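Local coordinates for protein D-xylonate dehydratase (Caulobacter crescentus, PDB 5OYN) that catalyses the dehydration of D-xylonate, and of D-gluconate, to 2-dehydro-3-deoxy sugar acids using an iron-sulfur cluster and magnesium, at residues 39-44 against 48-53; 55-60 against 256-261; 17-22 against 593-598; 121-126 against 151-156. All coordinates share one frame; numbering follows the deposited sequence.

In the fold
Contacts 1, 2 and 4 are buried, whereas contact 3 lies nearer the surface and joins the two ends of the chain. Contacts 2 and 4 reach the same four-stranded parallel sheet: contact 2 sets the start of strand 56-61 against helix 241-259, and contact 4 packs the end of helix 109-125 on the turn leading to strand 155-159. Both are apolar. Contact 1 is apolar at its centre, with nearby glutamates that bind partners in their own and a third subunit. In contact 3 a leucine lies between charged side chains that find partners elsewhere. Arg-19 of contact 3 reaches the helix end of contact 4, and contacts 1, 3 and 4 touch the second subunit.

Contact 1. Residues 39-44 against 48-53; sequences RFMNYG and EELRSG. With FES (Fe2/s2 (inorganic) cluster), chain H.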
loop_
_atom_site.group_PDB
_atom_site.type_symbol
_atom_site.label_atom_id
_atom_site.label_comp_id
_atom_site.label_asym_id
_atom_site.label_seq_id
_atom_site.Cartn_x
_atom_site.Cartn_y
_atom_site.Cartn_z
ATOM N N ARG A 39 -4.999 16.369 -15.902
ATOM C CA ARG A 39 -4.176 15.925 -14.784
ATOM C C ARG A 39 -4.736 14.686 -14.093
ATOM O O ARG A 39 -3.963 13.869 -13.583
ATOM C CB ARG A 39 -4.008 17.051 -13.771
ATOM C CG ARG A 39 -2.744 16.912 -12.947
ATOM C CD ARG A 39 -1.533 17.104 -13.816
ATOM N NE ARG A 39 -1.646 18.369 -14.539
ATOM C CZ ARG A 39 -1.030 19.496 -14.189
ATOM N NH1 ARG A 39 -0.239 19.517 -13.120
ATOM N NH2 ARG A 39 -1.201 20.603 -14.910
ATOM N N PHE A 40 -6.059 14.519 -14.069
ATOM C CA PHE A 40 -6.651 13.307 -13.518
ATOM C C PHE A 40 -6.149 12.038 -14.188
ATOM O O PHE A 40 -6.503 10.943 -13.746
ATOM C CB PHE A 40 -8.173 13.358 -13.644
ATOM C CG PHE A 40 -8.846 13.886 -12.435
ATOM C CD1 PHE A 40 -8.454 13.465 -11.178
ATOM C CD2 PHE A 40 -9.856 14.816 -12.542
ATOM C CE1 PHE A 40 -9.059 13.952 -10.055
ATOM C CE2 PHE A 40 -10.471 15.304 -11.416
ATOM C CZ PHE A 40 -10.068 14.874 -10.172
ATOM N N MET A 41 -5.367 12.144 -15.252
ATOM C CA MET A 41 -4.837 10.970 -15.928
ATOM C C MET A 41 -3.360 10.763 -15.635
ATOM O O MET A 41 -2.723 9.924 -16.279
ATOM C CB MET A 41 -5.067 11.078 -17.439
ATOM C CG MET A 41 -6.515 11.363 -17.830
ATOM S SD MET A 41 -6.851 11.259 -19.598
ATOM C CE MET A 41 -5.193 10.986 -20.254
ATOM N N ASN A 42 -2.803 11.493 -14.669
ATOM C CA ASN A 42 -1.357 11.521 -14.516
ATOM C C ASN A 42 -0.825 10.368 -13.679
ATOM O O ASN A 42 0.397 10.229 -13.555
ATOM C CB ASN A 42 -0.918 12.895 -13.972
ATOM C CG ASN A 42 -0.747 12.956 -12.446
ATOM O OD1 ASN A 42 -1.207 12.094 -11.680
ATOM N ND2 ASN A 42 -0.070 14.020 -12.002
ATOM N N TYR A 43 -1.703 9.537 -13.112
ATOM C CA TYR A 43 -1.282 8.285 -12.498
ATOM C C TYR A 43 -1.942 7.078 -13.143
ATOM O O TYR A 43 -1.995 6.011 -12.528
ATOM C CB TYR A 43 -1.540 8.278 -10.992
ATOM C CG TYR A 43 -2.954 8.614 -10.547
ATOM C CD1 TYR A 43 -3.345 9.937 -10.358
ATOM C CD2 TYR A 43 -3.876 7.609 -10.269
ATOM C CE1 TYR A 43 -4.625 10.254 -9.933
ATOM C CE2 TYR A 43 -5.160 7.922 -9.839
ATOM C CZ TYR A 43 -5.522 9.246 -9.672
ATOM O OH TYR A 43 -6.778 9.567 -9.256
ATOM N N GLY A 44 -2.445 7.220 -14.367
ATOM C CA GLY A 44 -2.807 6.075 -15.182
ATOM C C GLY A 44 -4.282 5.873 -15.483
ATOM O O GLY A 44 -4.628 4.853 -16.089
ATOM N N GLU A 48 -10.985 6.850 -21.511
ATOM C CA GLU A 48 -12.259 6.149 -21.611
ATOM C C GLU A 48 -12.938 6.030 -20.255
ATOM O O GLU A 48 -14.167 5.986 -20.184
ATOM C CB GLU A 48 -12.050 4.774 -22.242
ATOM C CG GLU A 48 -11.863 3.651 -21.256
ATOM C CD GLU A 48 -11.760 2.299 -21.940
ATOM O OE1 GLU A 48 -12.506 1.368 -21.549
ATOM O OE2 GLU A 48 -10.934 2.175 -22.872
ATOM N N GLU A 49 -12.165 6.010 -19.171
ATOM C CA GLU A 49 -12.767 5.984 -17.844
ATOM C C GLU A 49 -13.483 7.289 -17.546
ATOM O O GLU A 49 -14.661 7.291 -17.171
ATOM C CB GLU A 49 -11.702 5.719 -16.787
ATOM C CG GLU A 49 -11.323 4.266 -16.645
ATOM C CD GLU A 49 -10.026 4.105 -15.897
ATOM O OE1 GLU A 49 -8.983 4.515 -16.450
ATOM O OE2 GLU A 49 -10.056 3.589 -14.754
ATOM N N LEU A 50 -12.792 8.411 -17.714
ATOM C CA LEU A 50 -13.345 9.700 -17.325
ATOM C C LEU A 50 -14.360 10.250 -18.321
ATOM O O LEU A 50 -15.017 11.251 -18.017
ATOM C CB LEU A 50 -12.214 10.714 -17.133
ATOM C CG LEU A 50 -11.284 10.469 -15.942
ATOM C CD1 LEU A 50 -9.929 11.156 -16.137
ATOM C CD2 LEU A 50 -11.941 10.924 -14.648
ATOM N N ARG A 51 -14.516 9.626 -19.488
ATOM C CA ARG A 51 -15.359 10.179 -20.542
ATOM C C ARG A 51 -16.479 9.240 -20.971
ATOM O O ARG A 51 -17.175 9.528 -21.949
ATOM C CB ARG A 51 -14.501 10.556 -21.754
ATOM C CG ARG A 51 -13.468 11.641 -21.474
ATOM C CD ARG A 51 -13.436 12.660 -22.602
ATOM N NE ARG A 51 -12.872 12.089 -23.823
ATOM C CZ ARG A 51 -12.919 12.675 -25.016
ATOM N NH1 ARG A 51 -13.509 13.854 -25.151
ATOM N NH2 ARG A 51 -12.378 12.084 -26.072
ATOM N N SER A 52 -16.672 8.130 -20.274
ATOM C CA SER A 52 -17.706 7.173 -20.631
ATOM C C SER A 52 -19.025 7.427 -19.916
ATOM O O SER A 52 -19.970 6.649 -20.088
ATOM C CB SER A 52 -17.229 5.755 -20.319
ATOM O OG SER A 52 -17.079 5.601 -18.914
ATOM N N GLY A 53 -19.115 8.478 -19.109
ATOM C CA GLY A 53 -20.358 8.767 -18.436
ATOM C C GLY A 53 -20.655 7.933 -17.212
ATOM O O GLY A 53 -21.780 8.003 -16.702
HETATM FE FE1 FES H . -1.677 21.127 -9.570
HETATM FE FE2 FES H . -0.754 22.940 -11.926
HETATM S S1 FES H . -2.587 21.805 -11.457
HETATM S S2 FES H . 0.186 22.182 -10.080
#
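A single methyl group carries nearly the whole contact: Leu-50 CD1 lies 3.8 Å from Phe-40 CB and equally 3.8 Å from Met-41 CG. The motif is a tight loop of two overlapping type I beta turns, Arg-39 to Asn-42 and Met-41 to Gly-44, joining helix 30-39 to helix 47-51. Leucine suits this place because its branched end can enter the angle between two consecutive side chains of the turn. Its CG stands anti to the carbonyl carbon (chi1 -68°), which sends CD1 toward the turn. Phe-40 offers its CB here while its ring leads away, meeting Phe-100 of the second subunit edge-to-face. Gly-44 closes the second turn with a positive phi of 113° that suits glycine, and its carbonyl lies near the other segment, Gly-44 O being 4.4 Å from Glu-49 OE1. The Glu-49 carboxylate is held by Thr-46 N, by Arg-85 and by Arg-79 of the third subunit. On the far side of the turn Arg-39, its chain bent twice, reaches an iron-sulfur cluster beside Cys-210 of the second subunit: sulfur S1 lies over one face of the guanidinium, and Arg-39 NH1 is 3.7 Å from iron FE2.

Contact 2. Residues 55-60 against 256-261; sequences PIIGIA and DLAYDD
Pro-55 packs its ring against Tyr-259, and this is the closer half of the contact. Pro-55 CD approaches Tyr-259 OH to 3.7 Å, and Pro-55 CG and CD both come near Tyr-259 CE1; the two side chains cross at about a right angle, and the proline meets the aromatic ring obliquely. A rigid proline suits the entry to strand 56-61, presenting a compact apolar surface where the chain is still in loop. Along the helix, at Ala-258, the fit is slacker. Pro-55 CB and Ala-258 CB are 4.2 Å apart, and Ile-57 CD1 only grazes the same alanine methyl at 4.4 Å. Alanine, with its small side chain, lets the helix approach the strand. Toward solvent the helix changes character: Asp-260 is exposed, while the partly exposed Asp-256 and Asp-261 form salt bridges with Arg-13 and Lys-263 respectively. Tyr-259 makes the closest approach although it is only partly buried, and Phe-18 meets its ring edge-to-face. The contact lays the end of helix 241-259 beside the parallel sheet of the N-terminal family region, where strand 56-61 runs between strands 90-95 and 130-135; Ile-57 also touches helix 73-87, and Ala-258 reaches Ala-130.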
loop_
_atom_site.group_PDB
_atom_site.type_symbol
_atom_site.label_atom_id
_atom_site.label_comp_id
_atom_site.label_asym_id
_atom_site.label_seq_id
_atom_site.Cartn_x
_atom_site.Cartn_y
_atom_site.Cartn_z
ATOM N N PRO A 55 -20.427 7.363 -13.176
ATOM C CA PRO A 55 -20.357 8.371 -12.110
ATOM C C PRO A 55 -19.046 8.301 -11.337
ATOM O O PRO A 55 -18.522 7.225 -11.032
ATOM C CB PRO A 55 -21.554 8.034 -11.215
ATOM C CG PRO A 55 -21.771 6.571 -11.422
ATOM C CD PRO A 55 -21.242 6.196 -12.790
ATOM N N ILE A 56 -18.503 9.479 -11.047
ATOM C CA ILE A 56 -17.336 9.601 -10.184
ATOM C C ILE A 56 -17.821 9.429 -8.753
ATOM O O ILE A 56 -18.569 10.269 -8.244
ATOM C CB ILE A 56 -16.634 10.950 -10.361
ATOM C CG1 ILE A 56 -16.335 11.234 -11.837
ATOM C CG2 ILE A 56 -15.374 10.973 -9.539
ATOM C CD1 ILE A 56 -15.747 10.054 -12.613
ATOM N N ILE A 57 -17.398 8.348 -8.101
ATOM C CA ILE A 57 -17.759 8.072 -6.714
ATOM C C ILE A 57 -16.628 8.551 -5.810
ATOM O O ILE A 57 -15.546 7.968 -5.798
ATOM C CB ILE A 57 -18.049 6.584 -6.486
ATOM C CG1 ILE A 57 -18.973 6.044 -7.581
ATOM C CG2 ILE A 57 -18.656 6.393 -5.095
ATOM C CD1 ILE A 57 -20.422 6.436 -7.389
ATOM N N GLY A 58 -16.864 9.608 -5.043
ATOM C CA GLY A 58 -15.916 9.975 -4.016
ATOM C C GLY A 58 -15.935 8.981 -2.870
ATOM O O GLY A 58 -16.955 8.357 -2.570
ATOM N N ILE A 59 -14.774 8.807 -2.242
ATOM C CA ILE A 59 -14.640 8.054 -0.997
ATOM C C ILE A 59 -13.954 8.997 -0.015
ATOM O O ILE A 59 -12.787 9.360 -0.210
ATOM C CB ILE A 59 -13.845 6.742 -1.178
ATOM C CG1 ILE A 59 -14.454 5.887 -2.287
ATOM C CG2 ILE A 59 -13.851 5.898 0.089
ATOM C CD1 ILE A 59 -13.650 4.644 -2.589
ATOM N N ALA A 60 -14.675 9.430 1.016
ATOM C CA ALA A 60 -14.104 10.380 1.973
ATOM C C ALA A 60 -13.357 9.585 3.037
ATOM O O ALA A 60 -13.959 9.041 3.970
ATOM C CB ALA A 60 -15.172 11.282 2.572
ATOM N N ASP A 256 -25.543 2.432 -7.485
ATOM C CA ASP A 256 -26.999 2.350 -7.573
ATOM C C ASP A 256 -27.650 3.639 -7.076
ATOM O O ASP A 256 -28.473 4.242 -7.771
ATOM C CB ASP A 256 -27.501 1.161 -6.755
ATOM C CG ASP A 256 -27.312 -0.167 -7.455
ATOM O OD1 ASP A 256 -27.248 -0.189 -8.708
ATOM O OD2 ASP A 256 -27.248 -1.193 -6.736
ATOM N N LEU A 257 -27.277 4.083 -5.875
ATOM C CA LEU A 257 -27.810 5.329 -5.345
ATOM C C LEU A 257 -27.489 6.512 -6.245
ATOM O O LEU A 257 -28.217 7.510 -6.238
ATOM C CB LEU A 257 -27.258 5.594 -3.945
ATOM C CG LEU A 257 -27.588 4.673 -2.778
ATOM C CD1 LEU A 257 -27.002 5.302 -1.530
ATOM C CD2 LEU A 257 -29.089 4.503 -2.632
ATOM N N ALA A 258 -26.398 6.443 -7.001
ATOM C CA ALA A 258 -26.089 7.543 -7.908
ATOM C C ALA A 258 -27.012 7.531 -9.117
ATOM O O ALA A 258 -27.436 8.593 -9.583
ATOM C CB ALA A 258 -24.628 7.477 -8.353
ATOM N N TYR A 259 -27.348 6.345 -9.625
ATOM C CA TYR A 259 -28.202 6.269 -10.801
ATOM C C TYR A 259 -29.652 6.578 -10.449
ATOM O O TYR A 259 -30.296 7.404 -11.108
ATOM C CB TYR A 259 -28.066 4.896 -11.460
ATOM C CG TYR A 259 -26.900 4.840 -12.441
ATOM C CD1 TYR A 259 -25.666 4.337 -12.057
ATOM C CD2 TYR A 259 -27.026 5.316 -13.742
ATOM C CE1 TYR A 259 -24.600 4.286 -12.941
ATOM C CE2 TYR A 259 -25.956 5.269 -14.633
ATOM C CZ TYR A 259 -24.747 4.752 -14.224
ATOM O OH TYR A 259 -23.670 4.693 -15.086
ATOM N N ASP A 260 -30.174 5.950 -9.390
ATOM C CA ASP A 260 -31.534 6.220 -8.940
ATOM C C ASP A 260 -31.676 7.570 -8.265
ATOM O O ASP A 260 -32.796 7.945 -7.927
ATOM C CB ASP A 260 -32.007 5.127 -7.984
ATOM C CG ASP A 260 -31.849 3.748 -8.576
ATOM O OD1 ASP A 260 -31.663 3.664 -9.815
ATOM O OD2 ASP A 260 -31.889 2.756 -7.814
ATOM N N ASP A 261 -30.581 8.288 -8.037
ATOM C CA ASP A 261 -30.632 9.674 -7.577
ATOM C C ASP A 261 -31.211 9.792 -6.159
ATOM O O ASP A 261 -31.922 10.748 -5.845
ATOM C CB ASP A 261 -31.419 10.532 -8.570
ATOM C CG ASP A 261 -30.983 11.981 -8.570
ATOM O OD1 ASP A 261 -29.824 12.261 -8.189
ATOM O OD2 ASP A 261 -31.810 12.842 -8.947
#

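Contact 3. Residues 17-22 against 593-598; sequences RFRSRD and AKLPRH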
loop_
_atom_site.group_PDB
_atom_site.type_symbol
_atom_site.label_atom_id
_atom_site.label_comp_id
_atom_site.label_asym_id
_atom_site.label_seq_id
_atom_site.Cartn_x
_atom_site.Cartn_y
_atom_site.Cartn_z
ATOM N N ARG A 17 -26.916 12.317 -16.980
ATOM C CA ARG A 17 -25.816 13.269 -17.106
ATOM C C ARG A 17 -25.464 13.706 -15.691
ATOM O O ARG A 17 -26.148 14.545 -15.092
ATOM C CB ARG A 17 -26.178 14.450 -18.001
ATOM C CG ARG A 17 -25.318 15.701 -17.742
ATOM C CD ARG A 17 -25.225 16.620 -18.941
ATOM N NE ARG A 17 -24.273 16.113 -19.921
ATOM C CZ ARG A 17 -23.254 16.825 -20.394
ATOM N NH1 ARG A 17 -23.065 18.072 -19.973
ATOM N NH2 ARG A 17 -22.427 16.296 -21.290
ATOM N N PHE A 18 -24.405 13.109 -15.150
ATOM C CA PHE A 18 -23.953 13.431 -13.812
ATOM C C PHE A 18 -23.226 14.776 -13.804
ATOM O O PHE A 18 -22.710 15.234 -14.824
ATOM C CB PHE A 18 -23.049 12.322 -13.307
ATOM C CG PHE A 18 -23.710 10.976 -13.250
ATOM C CD1 PHE A 18 -24.545 10.646 -12.196
ATOM C CD2 PHE A 18 -23.467 10.027 -14.227
ATOM C CE1 PHE A 18 -25.140 9.398 -12.126
ATOM C CE2 PHE A 18 -24.060 8.776 -14.164
ATOM C CZ PHE A 18 -24.907 8.464 -13.113
ATOM N N ARG A 19 -23.190 15.422 -12.636
ATOM C CA ARG A 19 -22.501 16.711 -12.561
ATOM C C ARG A 19 -21.034 16.590 -12.950
ATOM O O ARG A 19 -20.422 17.577 -13.379
ATOM C CB ARG A 19 -22.614 17.296 -11.161
ATOM C CG ARG A 19 -22.633 16.243 -10.109
ATOM C CD ARG A 19 -22.967 16.832 -8.776
ATOM N NE ARG A 19 -21.811 17.433 -8.122
ATOM C CZ ARG A 19 -21.649 18.738 -7.971
ATOM N NH1 ARG A 19 -22.567 19.573 -8.455
ATOM N NH2 ARG A 19 -20.577 19.207 -7.341
ATOM N N SER A 20 -20.444 15.400 -12.784
ATOM C CA SER A 20 -19.093 15.175 -13.281
ATOM C C SER A 20 -18.982 15.589 -14.742
ATOM O O SER A 20 -18.012 16.248 -15.134
ATOM C CB SER A 20 -18.693 13.708 -13.099
ATOM O OG SER A 20 -19.761 12.816 -13.374
ATOM N N ARG A 21 -19.994 15.254 -15.553
ATOM C CA ARG A 21 -19.969 15.585 -16.974
ATOM C C ARG A 21 -19.806 17.075 -17.228
ATOM O O ARG A 21 -19.362 17.454 -18.311
ATOM C CB ARG A 21 -21.233 15.080 -17.667
ATOM C CG ARG A 21 -21.443 13.568 -17.564
ATOM C CD ARG A 21 -20.340 12.792 -18.297
ATOM N NE ARG A 21 -19.522 11.972 -17.391
ATOM C CZ ARG A 21 -18.454 11.266 -17.767
ATOM N NH1 ARG A 21 -18.077 11.266 -19.042
ATOM N NH2 ARG A 21 -17.775 10.540 -16.880
ATOM N N ASP A 22 -20.126 17.938 -16.264
ATOM C CA ASP A 22 -19.883 19.353 -16.505
ATOM C C ASP A 22 -18.398 19.700 -16.493
ATOM O O ASP A 22 -18.016 20.775 -16.971
ATOM C CB ASP A 22 -20.627 20.212 -15.492
ATOM C CG ASP A 22 -20.587 21.691 -15.857
ATOM O OD1 ASP A 22 -21.223 22.083 -16.868
ATOM O OD2 ASP A 22 -19.891 22.454 -15.149
ATOM N N ALA A 593 -27.667 21.621 -6.284
ATOM C CA ALA A 593 -28.643 22.030 -7.285
ATOM C C ALA A 593 -28.066 23.069 -8.240
ATOM O O ALA A 593 -28.403 23.065 -9.431
ATOM C CB ALA A 593 -29.896 22.574 -6.602
ATOM N N LYS A 594 -27.207 23.958 -7.744
ATOM C CA LYS A 594 -26.570 24.974 -8.567
ATOM C C LYS A 594 -25.115 24.599 -8.812
ATOM O O LYS A 594 -24.428 24.105 -7.913
ATOM C CB LYS A 594 -26.662 26.355 -7.909
ATOM C CG LYS A 594 -25.993 27.475 -8.706
ATOM C CD LYS A 594 -26.951 28.137 -9.702
ATOM C CE LYS A 594 -26.523 29.568 -10.027
ATOM N NZ LYS A 594 -25.064 29.810 -9.784
ATOM N N LEU A 595 -24.652 24.812 -10.032
ATOM C CA LEU A 595 -23.264 24.544 -10.362
ATOM C C LEU A 595 -22.381 25.660 -9.823
ATOM O O LEU A 595 -22.867 26.713 -9.409
ATOM C CB LEU A 595 -23.114 24.403 -11.871
ATOM C CG LEU A 595 -23.419 23.005 -12.394
ATOM C CD1 LEU A 595 -23.201 22.948 -13.893
ATOM C CD2 LEU A 595 -22.549 21.983 -11.679
ATOM N N PRO A 596 -21.067 25.446 -9.776
ATOM C CA PRO A 596 -20.161 26.567 -9.489
ATOM C C PRO A 596 -19.493 27.104 -10.755
ATOM O O PRO A 596 -19.417 26.409 -11.779
ATOM C CB PRO A 596 -19.151 25.947 -8.517
ATOM C CG PRO A 596 -19.127 24.468 -8.891
ATOM C CD PRO A 596 -20.376 24.147 -9.689
ATOM N N ARG A 597 -19.019 28.348 -10.702
ATOM C CA ARG A 597 -18.383 28.946 -11.868
ATOM C C ARG A 597 -17.128 28.171 -12.248
ATOM O O ARG A 597 -16.483 27.544 -11.407
ATOM C CB ARG A 597 -18.017 30.402 -11.591
ATOM C CG ARG A 597 -18.940 31.122 -10.636
ATOM C CD ARG A 597 -18.270 32.387 -10.131
ATOM N NE ARG A 597 -18.117 33.385 -11.188
ATOM C CZ ARG A 597 -17.977 34.691 -10.969
ATOM N NH1 ARG A 597 -17.965 35.167 -9.727
ATOM N NH2 ARG A 597 -17.842 35.524 -11.995
ATOM N N HIS A 598 -16.780 28.219 -13.529
ATOM C CA HIS A 598 -15.500 27.675 -13.958
ATOM C C HIS A 598 -14.355 28.460 -13.311
ATOM O O HIS A 598 -14.526 29.594 -12.852
ATOM C CB HIS A 598 -15.395 27.703 -15.485
ATOM C CG HIS A 598 -16.312 26.735 -16.171
ATOM N ND1 HIS A 598 -16.063 25.380 -16.226
ATOM C CD2 HIS A 598 -17.482 26.927 -16.828
ATOM C CE1 HIS A 598 -17.040 24.781 -16.884
ATOM N NE2 HIS A 598 -17.915 25.696 -17.260
#
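Asp-22 and Leu-595 bury the most surface here, with Arg-19 third. Leucine suits its place because its fork lets one methyl rest on the aspartate and the other on the arginine. Leu-595 CD1 lies against the carboxylate of Asp-22, 3.5 Å from Asp-22 CG and at similar range from both carboxylate oxygens, the two side chains meeting head-on from their own segments. The aspartate reaches across because its CG is anti to the backbone N (chi1 -170°), extending from helix 21-24 toward the tail. This meeting of a methyl and a carboxylate is plain packing. The other branch, Leu-595 CD2, lies 4.0 Å from Arg-19 NH1, where arginine and leucine run antiparallel alongside each other. Arg-19 suits the place with a long chain ending in several N-H donors: NE binds Ile-128 O and NH2 binds His-124 O, which fixes the guanidinium beside the leucine. Farther along, His-598 CE1 approaches Asp-22 OD2 at 4.1 Å, with carboxylate and imidazole planes 29° apart, while His-598 ND1 is bonded to Tyr-36 OH. Arg-105 of the second subunit ties both segments together, forming a salt bridge with Asp-22 OD2 and binding the carbonyl oxygens of Pro-596 and Arg-597. The arrangement is that of an extended C-terminal tail laid along the N-terminal region at a subunit interface of the homotetramer.

Contact 4. Residues 121-126 against 151-156; sequences ETLHGY and VNIPAI
Val-151 turns both of its methyls toward helix 109-125. With chi1 at 170°, CG1 is anti to the backbone N and CG2 anti to the carbonyl carbon, and the pair straddles the CB of Leu-123: Val-151 CG1 and CG2 each lie 4.2 Å from Leu-123 CB. CG2 also touches His-124 CB at 4.0 Å, so one methyl bears on two successive helix residues. A beta-branched residue suits this spot, since its two methyls form a broad, short surface close to the backbone. Leu-123 itself extends past the valine, its chain continuing outward until Leu-123 CD2 meets Ile-153 CD1 at 4.3 Å. The chain of Ile-153 runs out through an extended chi2, bringing CD1 to the leucine. His-124 has its CG anti to the backbone N (chi1 179°), which carries the ring away from the valine and leaves CB as the contact atom; the side chain also packs on Met-562 of the second subunit. Between the two apolar residues, Asn-152 leaves the helical conformation with a positive phi and points away. Strand 130-135, helix 141-151 and strand 155-159 form a beta-alpha-beta unit, and residues 151-154 are the turn out of its helix; Leu-123 also touches Val-131 of the first of these strands. No hydrogen bond joins the two segments; the chemistry implies that shape and the burial of aliphatic surface hold them, while nearby polar groups are bonded outside, both ends of the Asn-152 amide to Leu-265 N and Asp-590, and His-124 O to Arg-19 NH2.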
loop_
_atom_site.group_PDB
_atom_site.type_symbol
_atom_site.label_atom_id
_atom_site.label_comp_id
_atom_site.label_asym_id
_atom_site.label_seq_id
_atom_site.Cartn_x
_atom_site.Cartn_y
_atom_site.Cartn_z
ATOM N N GLU A 121 -16.912 21.798 0.734
ATOM C CA GLU A 121 -16.095 22.408 -0.314
ATOM C C GLU A 121 -15.655 21.364 -1.339
ATOM O O GLU A 121 -15.814 21.560 -2.546
ATOM C CB GLU A 121 -14.876 23.105 0.294
ATOM C CG GLU A 121 -15.117 24.508 0.884
ATOM C CD GLU A 121 -16.225 25.311 0.186
ATOM O OE1 GLU A 121 -17.394 25.196 0.621
ATOM O OE2 GLU A 121 -15.929 26.079 -0.764
ATOM N N THR A 122 -15.123 20.233 -0.863
ATOM C CA THR A 122 -14.669 19.160 -1.746
ATOM C C THR A 122 -15.830 18.542 -2.519
ATOM O O THR A 122 -15.775 18.426 -3.749
ATOM C CB THR A 122 -13.938 18.091 -0.920
ATOM O OG1 THR A 122 -12.857 18.693 -0.202
ATOM C CG2 THR A 122 -13.407 16.965 -1.801
ATOM N N LEU A 123 -16.888 18.118 -1.814
ATOM C CA LEU A 123 -18.004 17.443 -2.486
ATOM C C LEU A 123 -18.641 18.332 -3.544
ATOM O O LEU A 123 -19.038 17.859 -4.617
ATOM C CB LEU A 123 -19.062 17.024 -1.472
ATOM C CG LEU A 123 -18.747 15.889 -0.508
ATOM C CD1 LEU A 123 -20.011 15.549 0.267
ATOM C CD2 LEU A 123 -18.237 14.686 -1.257
ATOM N N HIS A 124 -18.745 19.627 -3.263
ATOM C CA HIS A 124 -19.388 20.538 -4.193
ATOM C C HIS A 124 -18.431 21.097 -5.237
ATOM O O HIS A 124 -18.865 21.397 -6.356
ATOM C CB HIS A 124 -20.045 21.678 -3.416
ATOM C CG HIS A 124 -20.710 22.687 -4.291
ATOM N ND1 HIS A 124 -21.872 22.419 -4.982
ATOM C CD2 HIS A 124 -20.361 23.956 -4.613
ATOM C CE1 HIS A 124 -22.217 23.484 -5.683
ATOM N NE2 HIS A 124 -21.319 24.430 -5.474
ATOM N N GLY A 125 -17.134 21.211 -4.914
ATOM C CA GLY A 125 -16.133 21.843 -5.757
ATOM C C GLY A 125 -15.425 20.976 -6.778
ATOM O O GLY A 125 -14.690 21.518 -7.613
ATOM N N TYR A 126 -15.618 19.663 -6.760
ATOM C CA TYR A 126 -14.932 18.753 -7.665
ATOM C C TYR A 126 -15.954 17.914 -8.413
ATOM O O TYR A 126 -17.120 17.847 -8.012
ATOM C CB TYR A 126 -13.961 17.845 -6.895
ATOM C CG TYR A 126 -12.792 18.586 -6.294
ATOM C CD1 TYR A 126 -12.844 19.059 -4.985
ATOM C CD2 TYR A 126 -11.642 18.825 -7.036
ATOM C CE1 TYR A 126 -11.774 19.744 -4.428
ATOM C CE2 TYR A 126 -10.570 19.502 -6.494
ATOM C CZ TYR A 126 -10.635 19.959 -5.192
ATOM O OH TYR A 126 -9.566 20.642 -4.651
ATOM N N VAL A 151 -24.620 19.449 0.805
ATOM C CA VAL A 151 -24.415 19.394 -0.634
ATOM C C VAL A 151 -25.511 18.573 -1.292
ATOM O O VAL A 151 -26.003 18.924 -2.372
ATOM C CB VAL A 151 -23.011 18.852 -0.938
ATOM C CG1 VAL A 151 -22.852 18.551 -2.428
ATOM C CG2 VAL A 151 -21.977 19.860 -0.470
ATOM N N ASN A 152 -25.927 17.491 -0.641
ATOM C CA ASN A 152 -27.051 16.671 -1.092
ATOM C C ASN A 152 -26.762 16.036 -2.450
ATOM O O ASN A 152 -27.443 16.290 -3.443
ATOM C CB ASN A 152 -28.357 17.477 -1.129
ATOM C CG ASN A 152 -29.590 16.589 -1.118
ATOM O OD1 ASN A 152 -29.628 15.568 -0.431
ATOM N ND2 ASN A 152 -30.610 16.980 -1.873
ATOM N N ILE A 153 -25.723 15.207 -2.474
ATOM C CA ILE A 153 -25.529 14.243 -3.560
ATOM C C ILE A 153 -25.704 12.864 -2.935
ATOM O O ILE A 153 -25.535 12.732 -1.714
ATOM C CB ILE A 153 -24.156 14.400 -4.232
ATOM C CG1 ILE A 153 -23.039 14.457 -3.191
ATOM C CG2 ILE A 153 -24.108 15.637 -5.094
ATOM C CD1 ILE A 153 -21.668 14.081 -3.763
ATOM N N PRO A 154 -26.051 11.827 -3.698
ATOM C CA PRO A 154 -26.285 10.511 -3.079
ATOM C C PRO A 154 -25.081 10.058 -2.258
ATOM O O PRO A 154 -23.936 10.113 -2.713
ATOM C CB PRO A 154 -26.543 9.591 -4.276
ATOM C CG PRO A 154 -26.897 10.498 -5.410
ATOM C CD PRO A 154 -26.216 11.796 -5.161
ATOM N N ALA A 155 -25.356 9.638 -1.022
ATOM C CA ALA A 155 -24.341 9.332 -0.025
ATOM C C ALA A 155 -24.656 8.001 0.635
ATOM O O ALA A 155 -25.777 7.498 0.556
ATOM C CB ALA A 155 -24.264 10.422 1.041
ATOM N N ILE A 156 -23.654 7.430 1.297
ATOM C CA ILE A 156 -23.845 6.197 2.056
ATOM C C ILE A 156 -22.705 6.104 3.058
ATOM O O ILE A 156 -21.563 6.467 2.752
ATOM C CB ILE A 156 -23.927 4.974 1.110
ATOM C CG1 ILE A 156 -24.440 3.734 1.822
ATOM C CG2 ILE A 156 -22.591 4.708 0.393
ATOM C CD1 ILE A 156 -24.500 2.523 0.870
#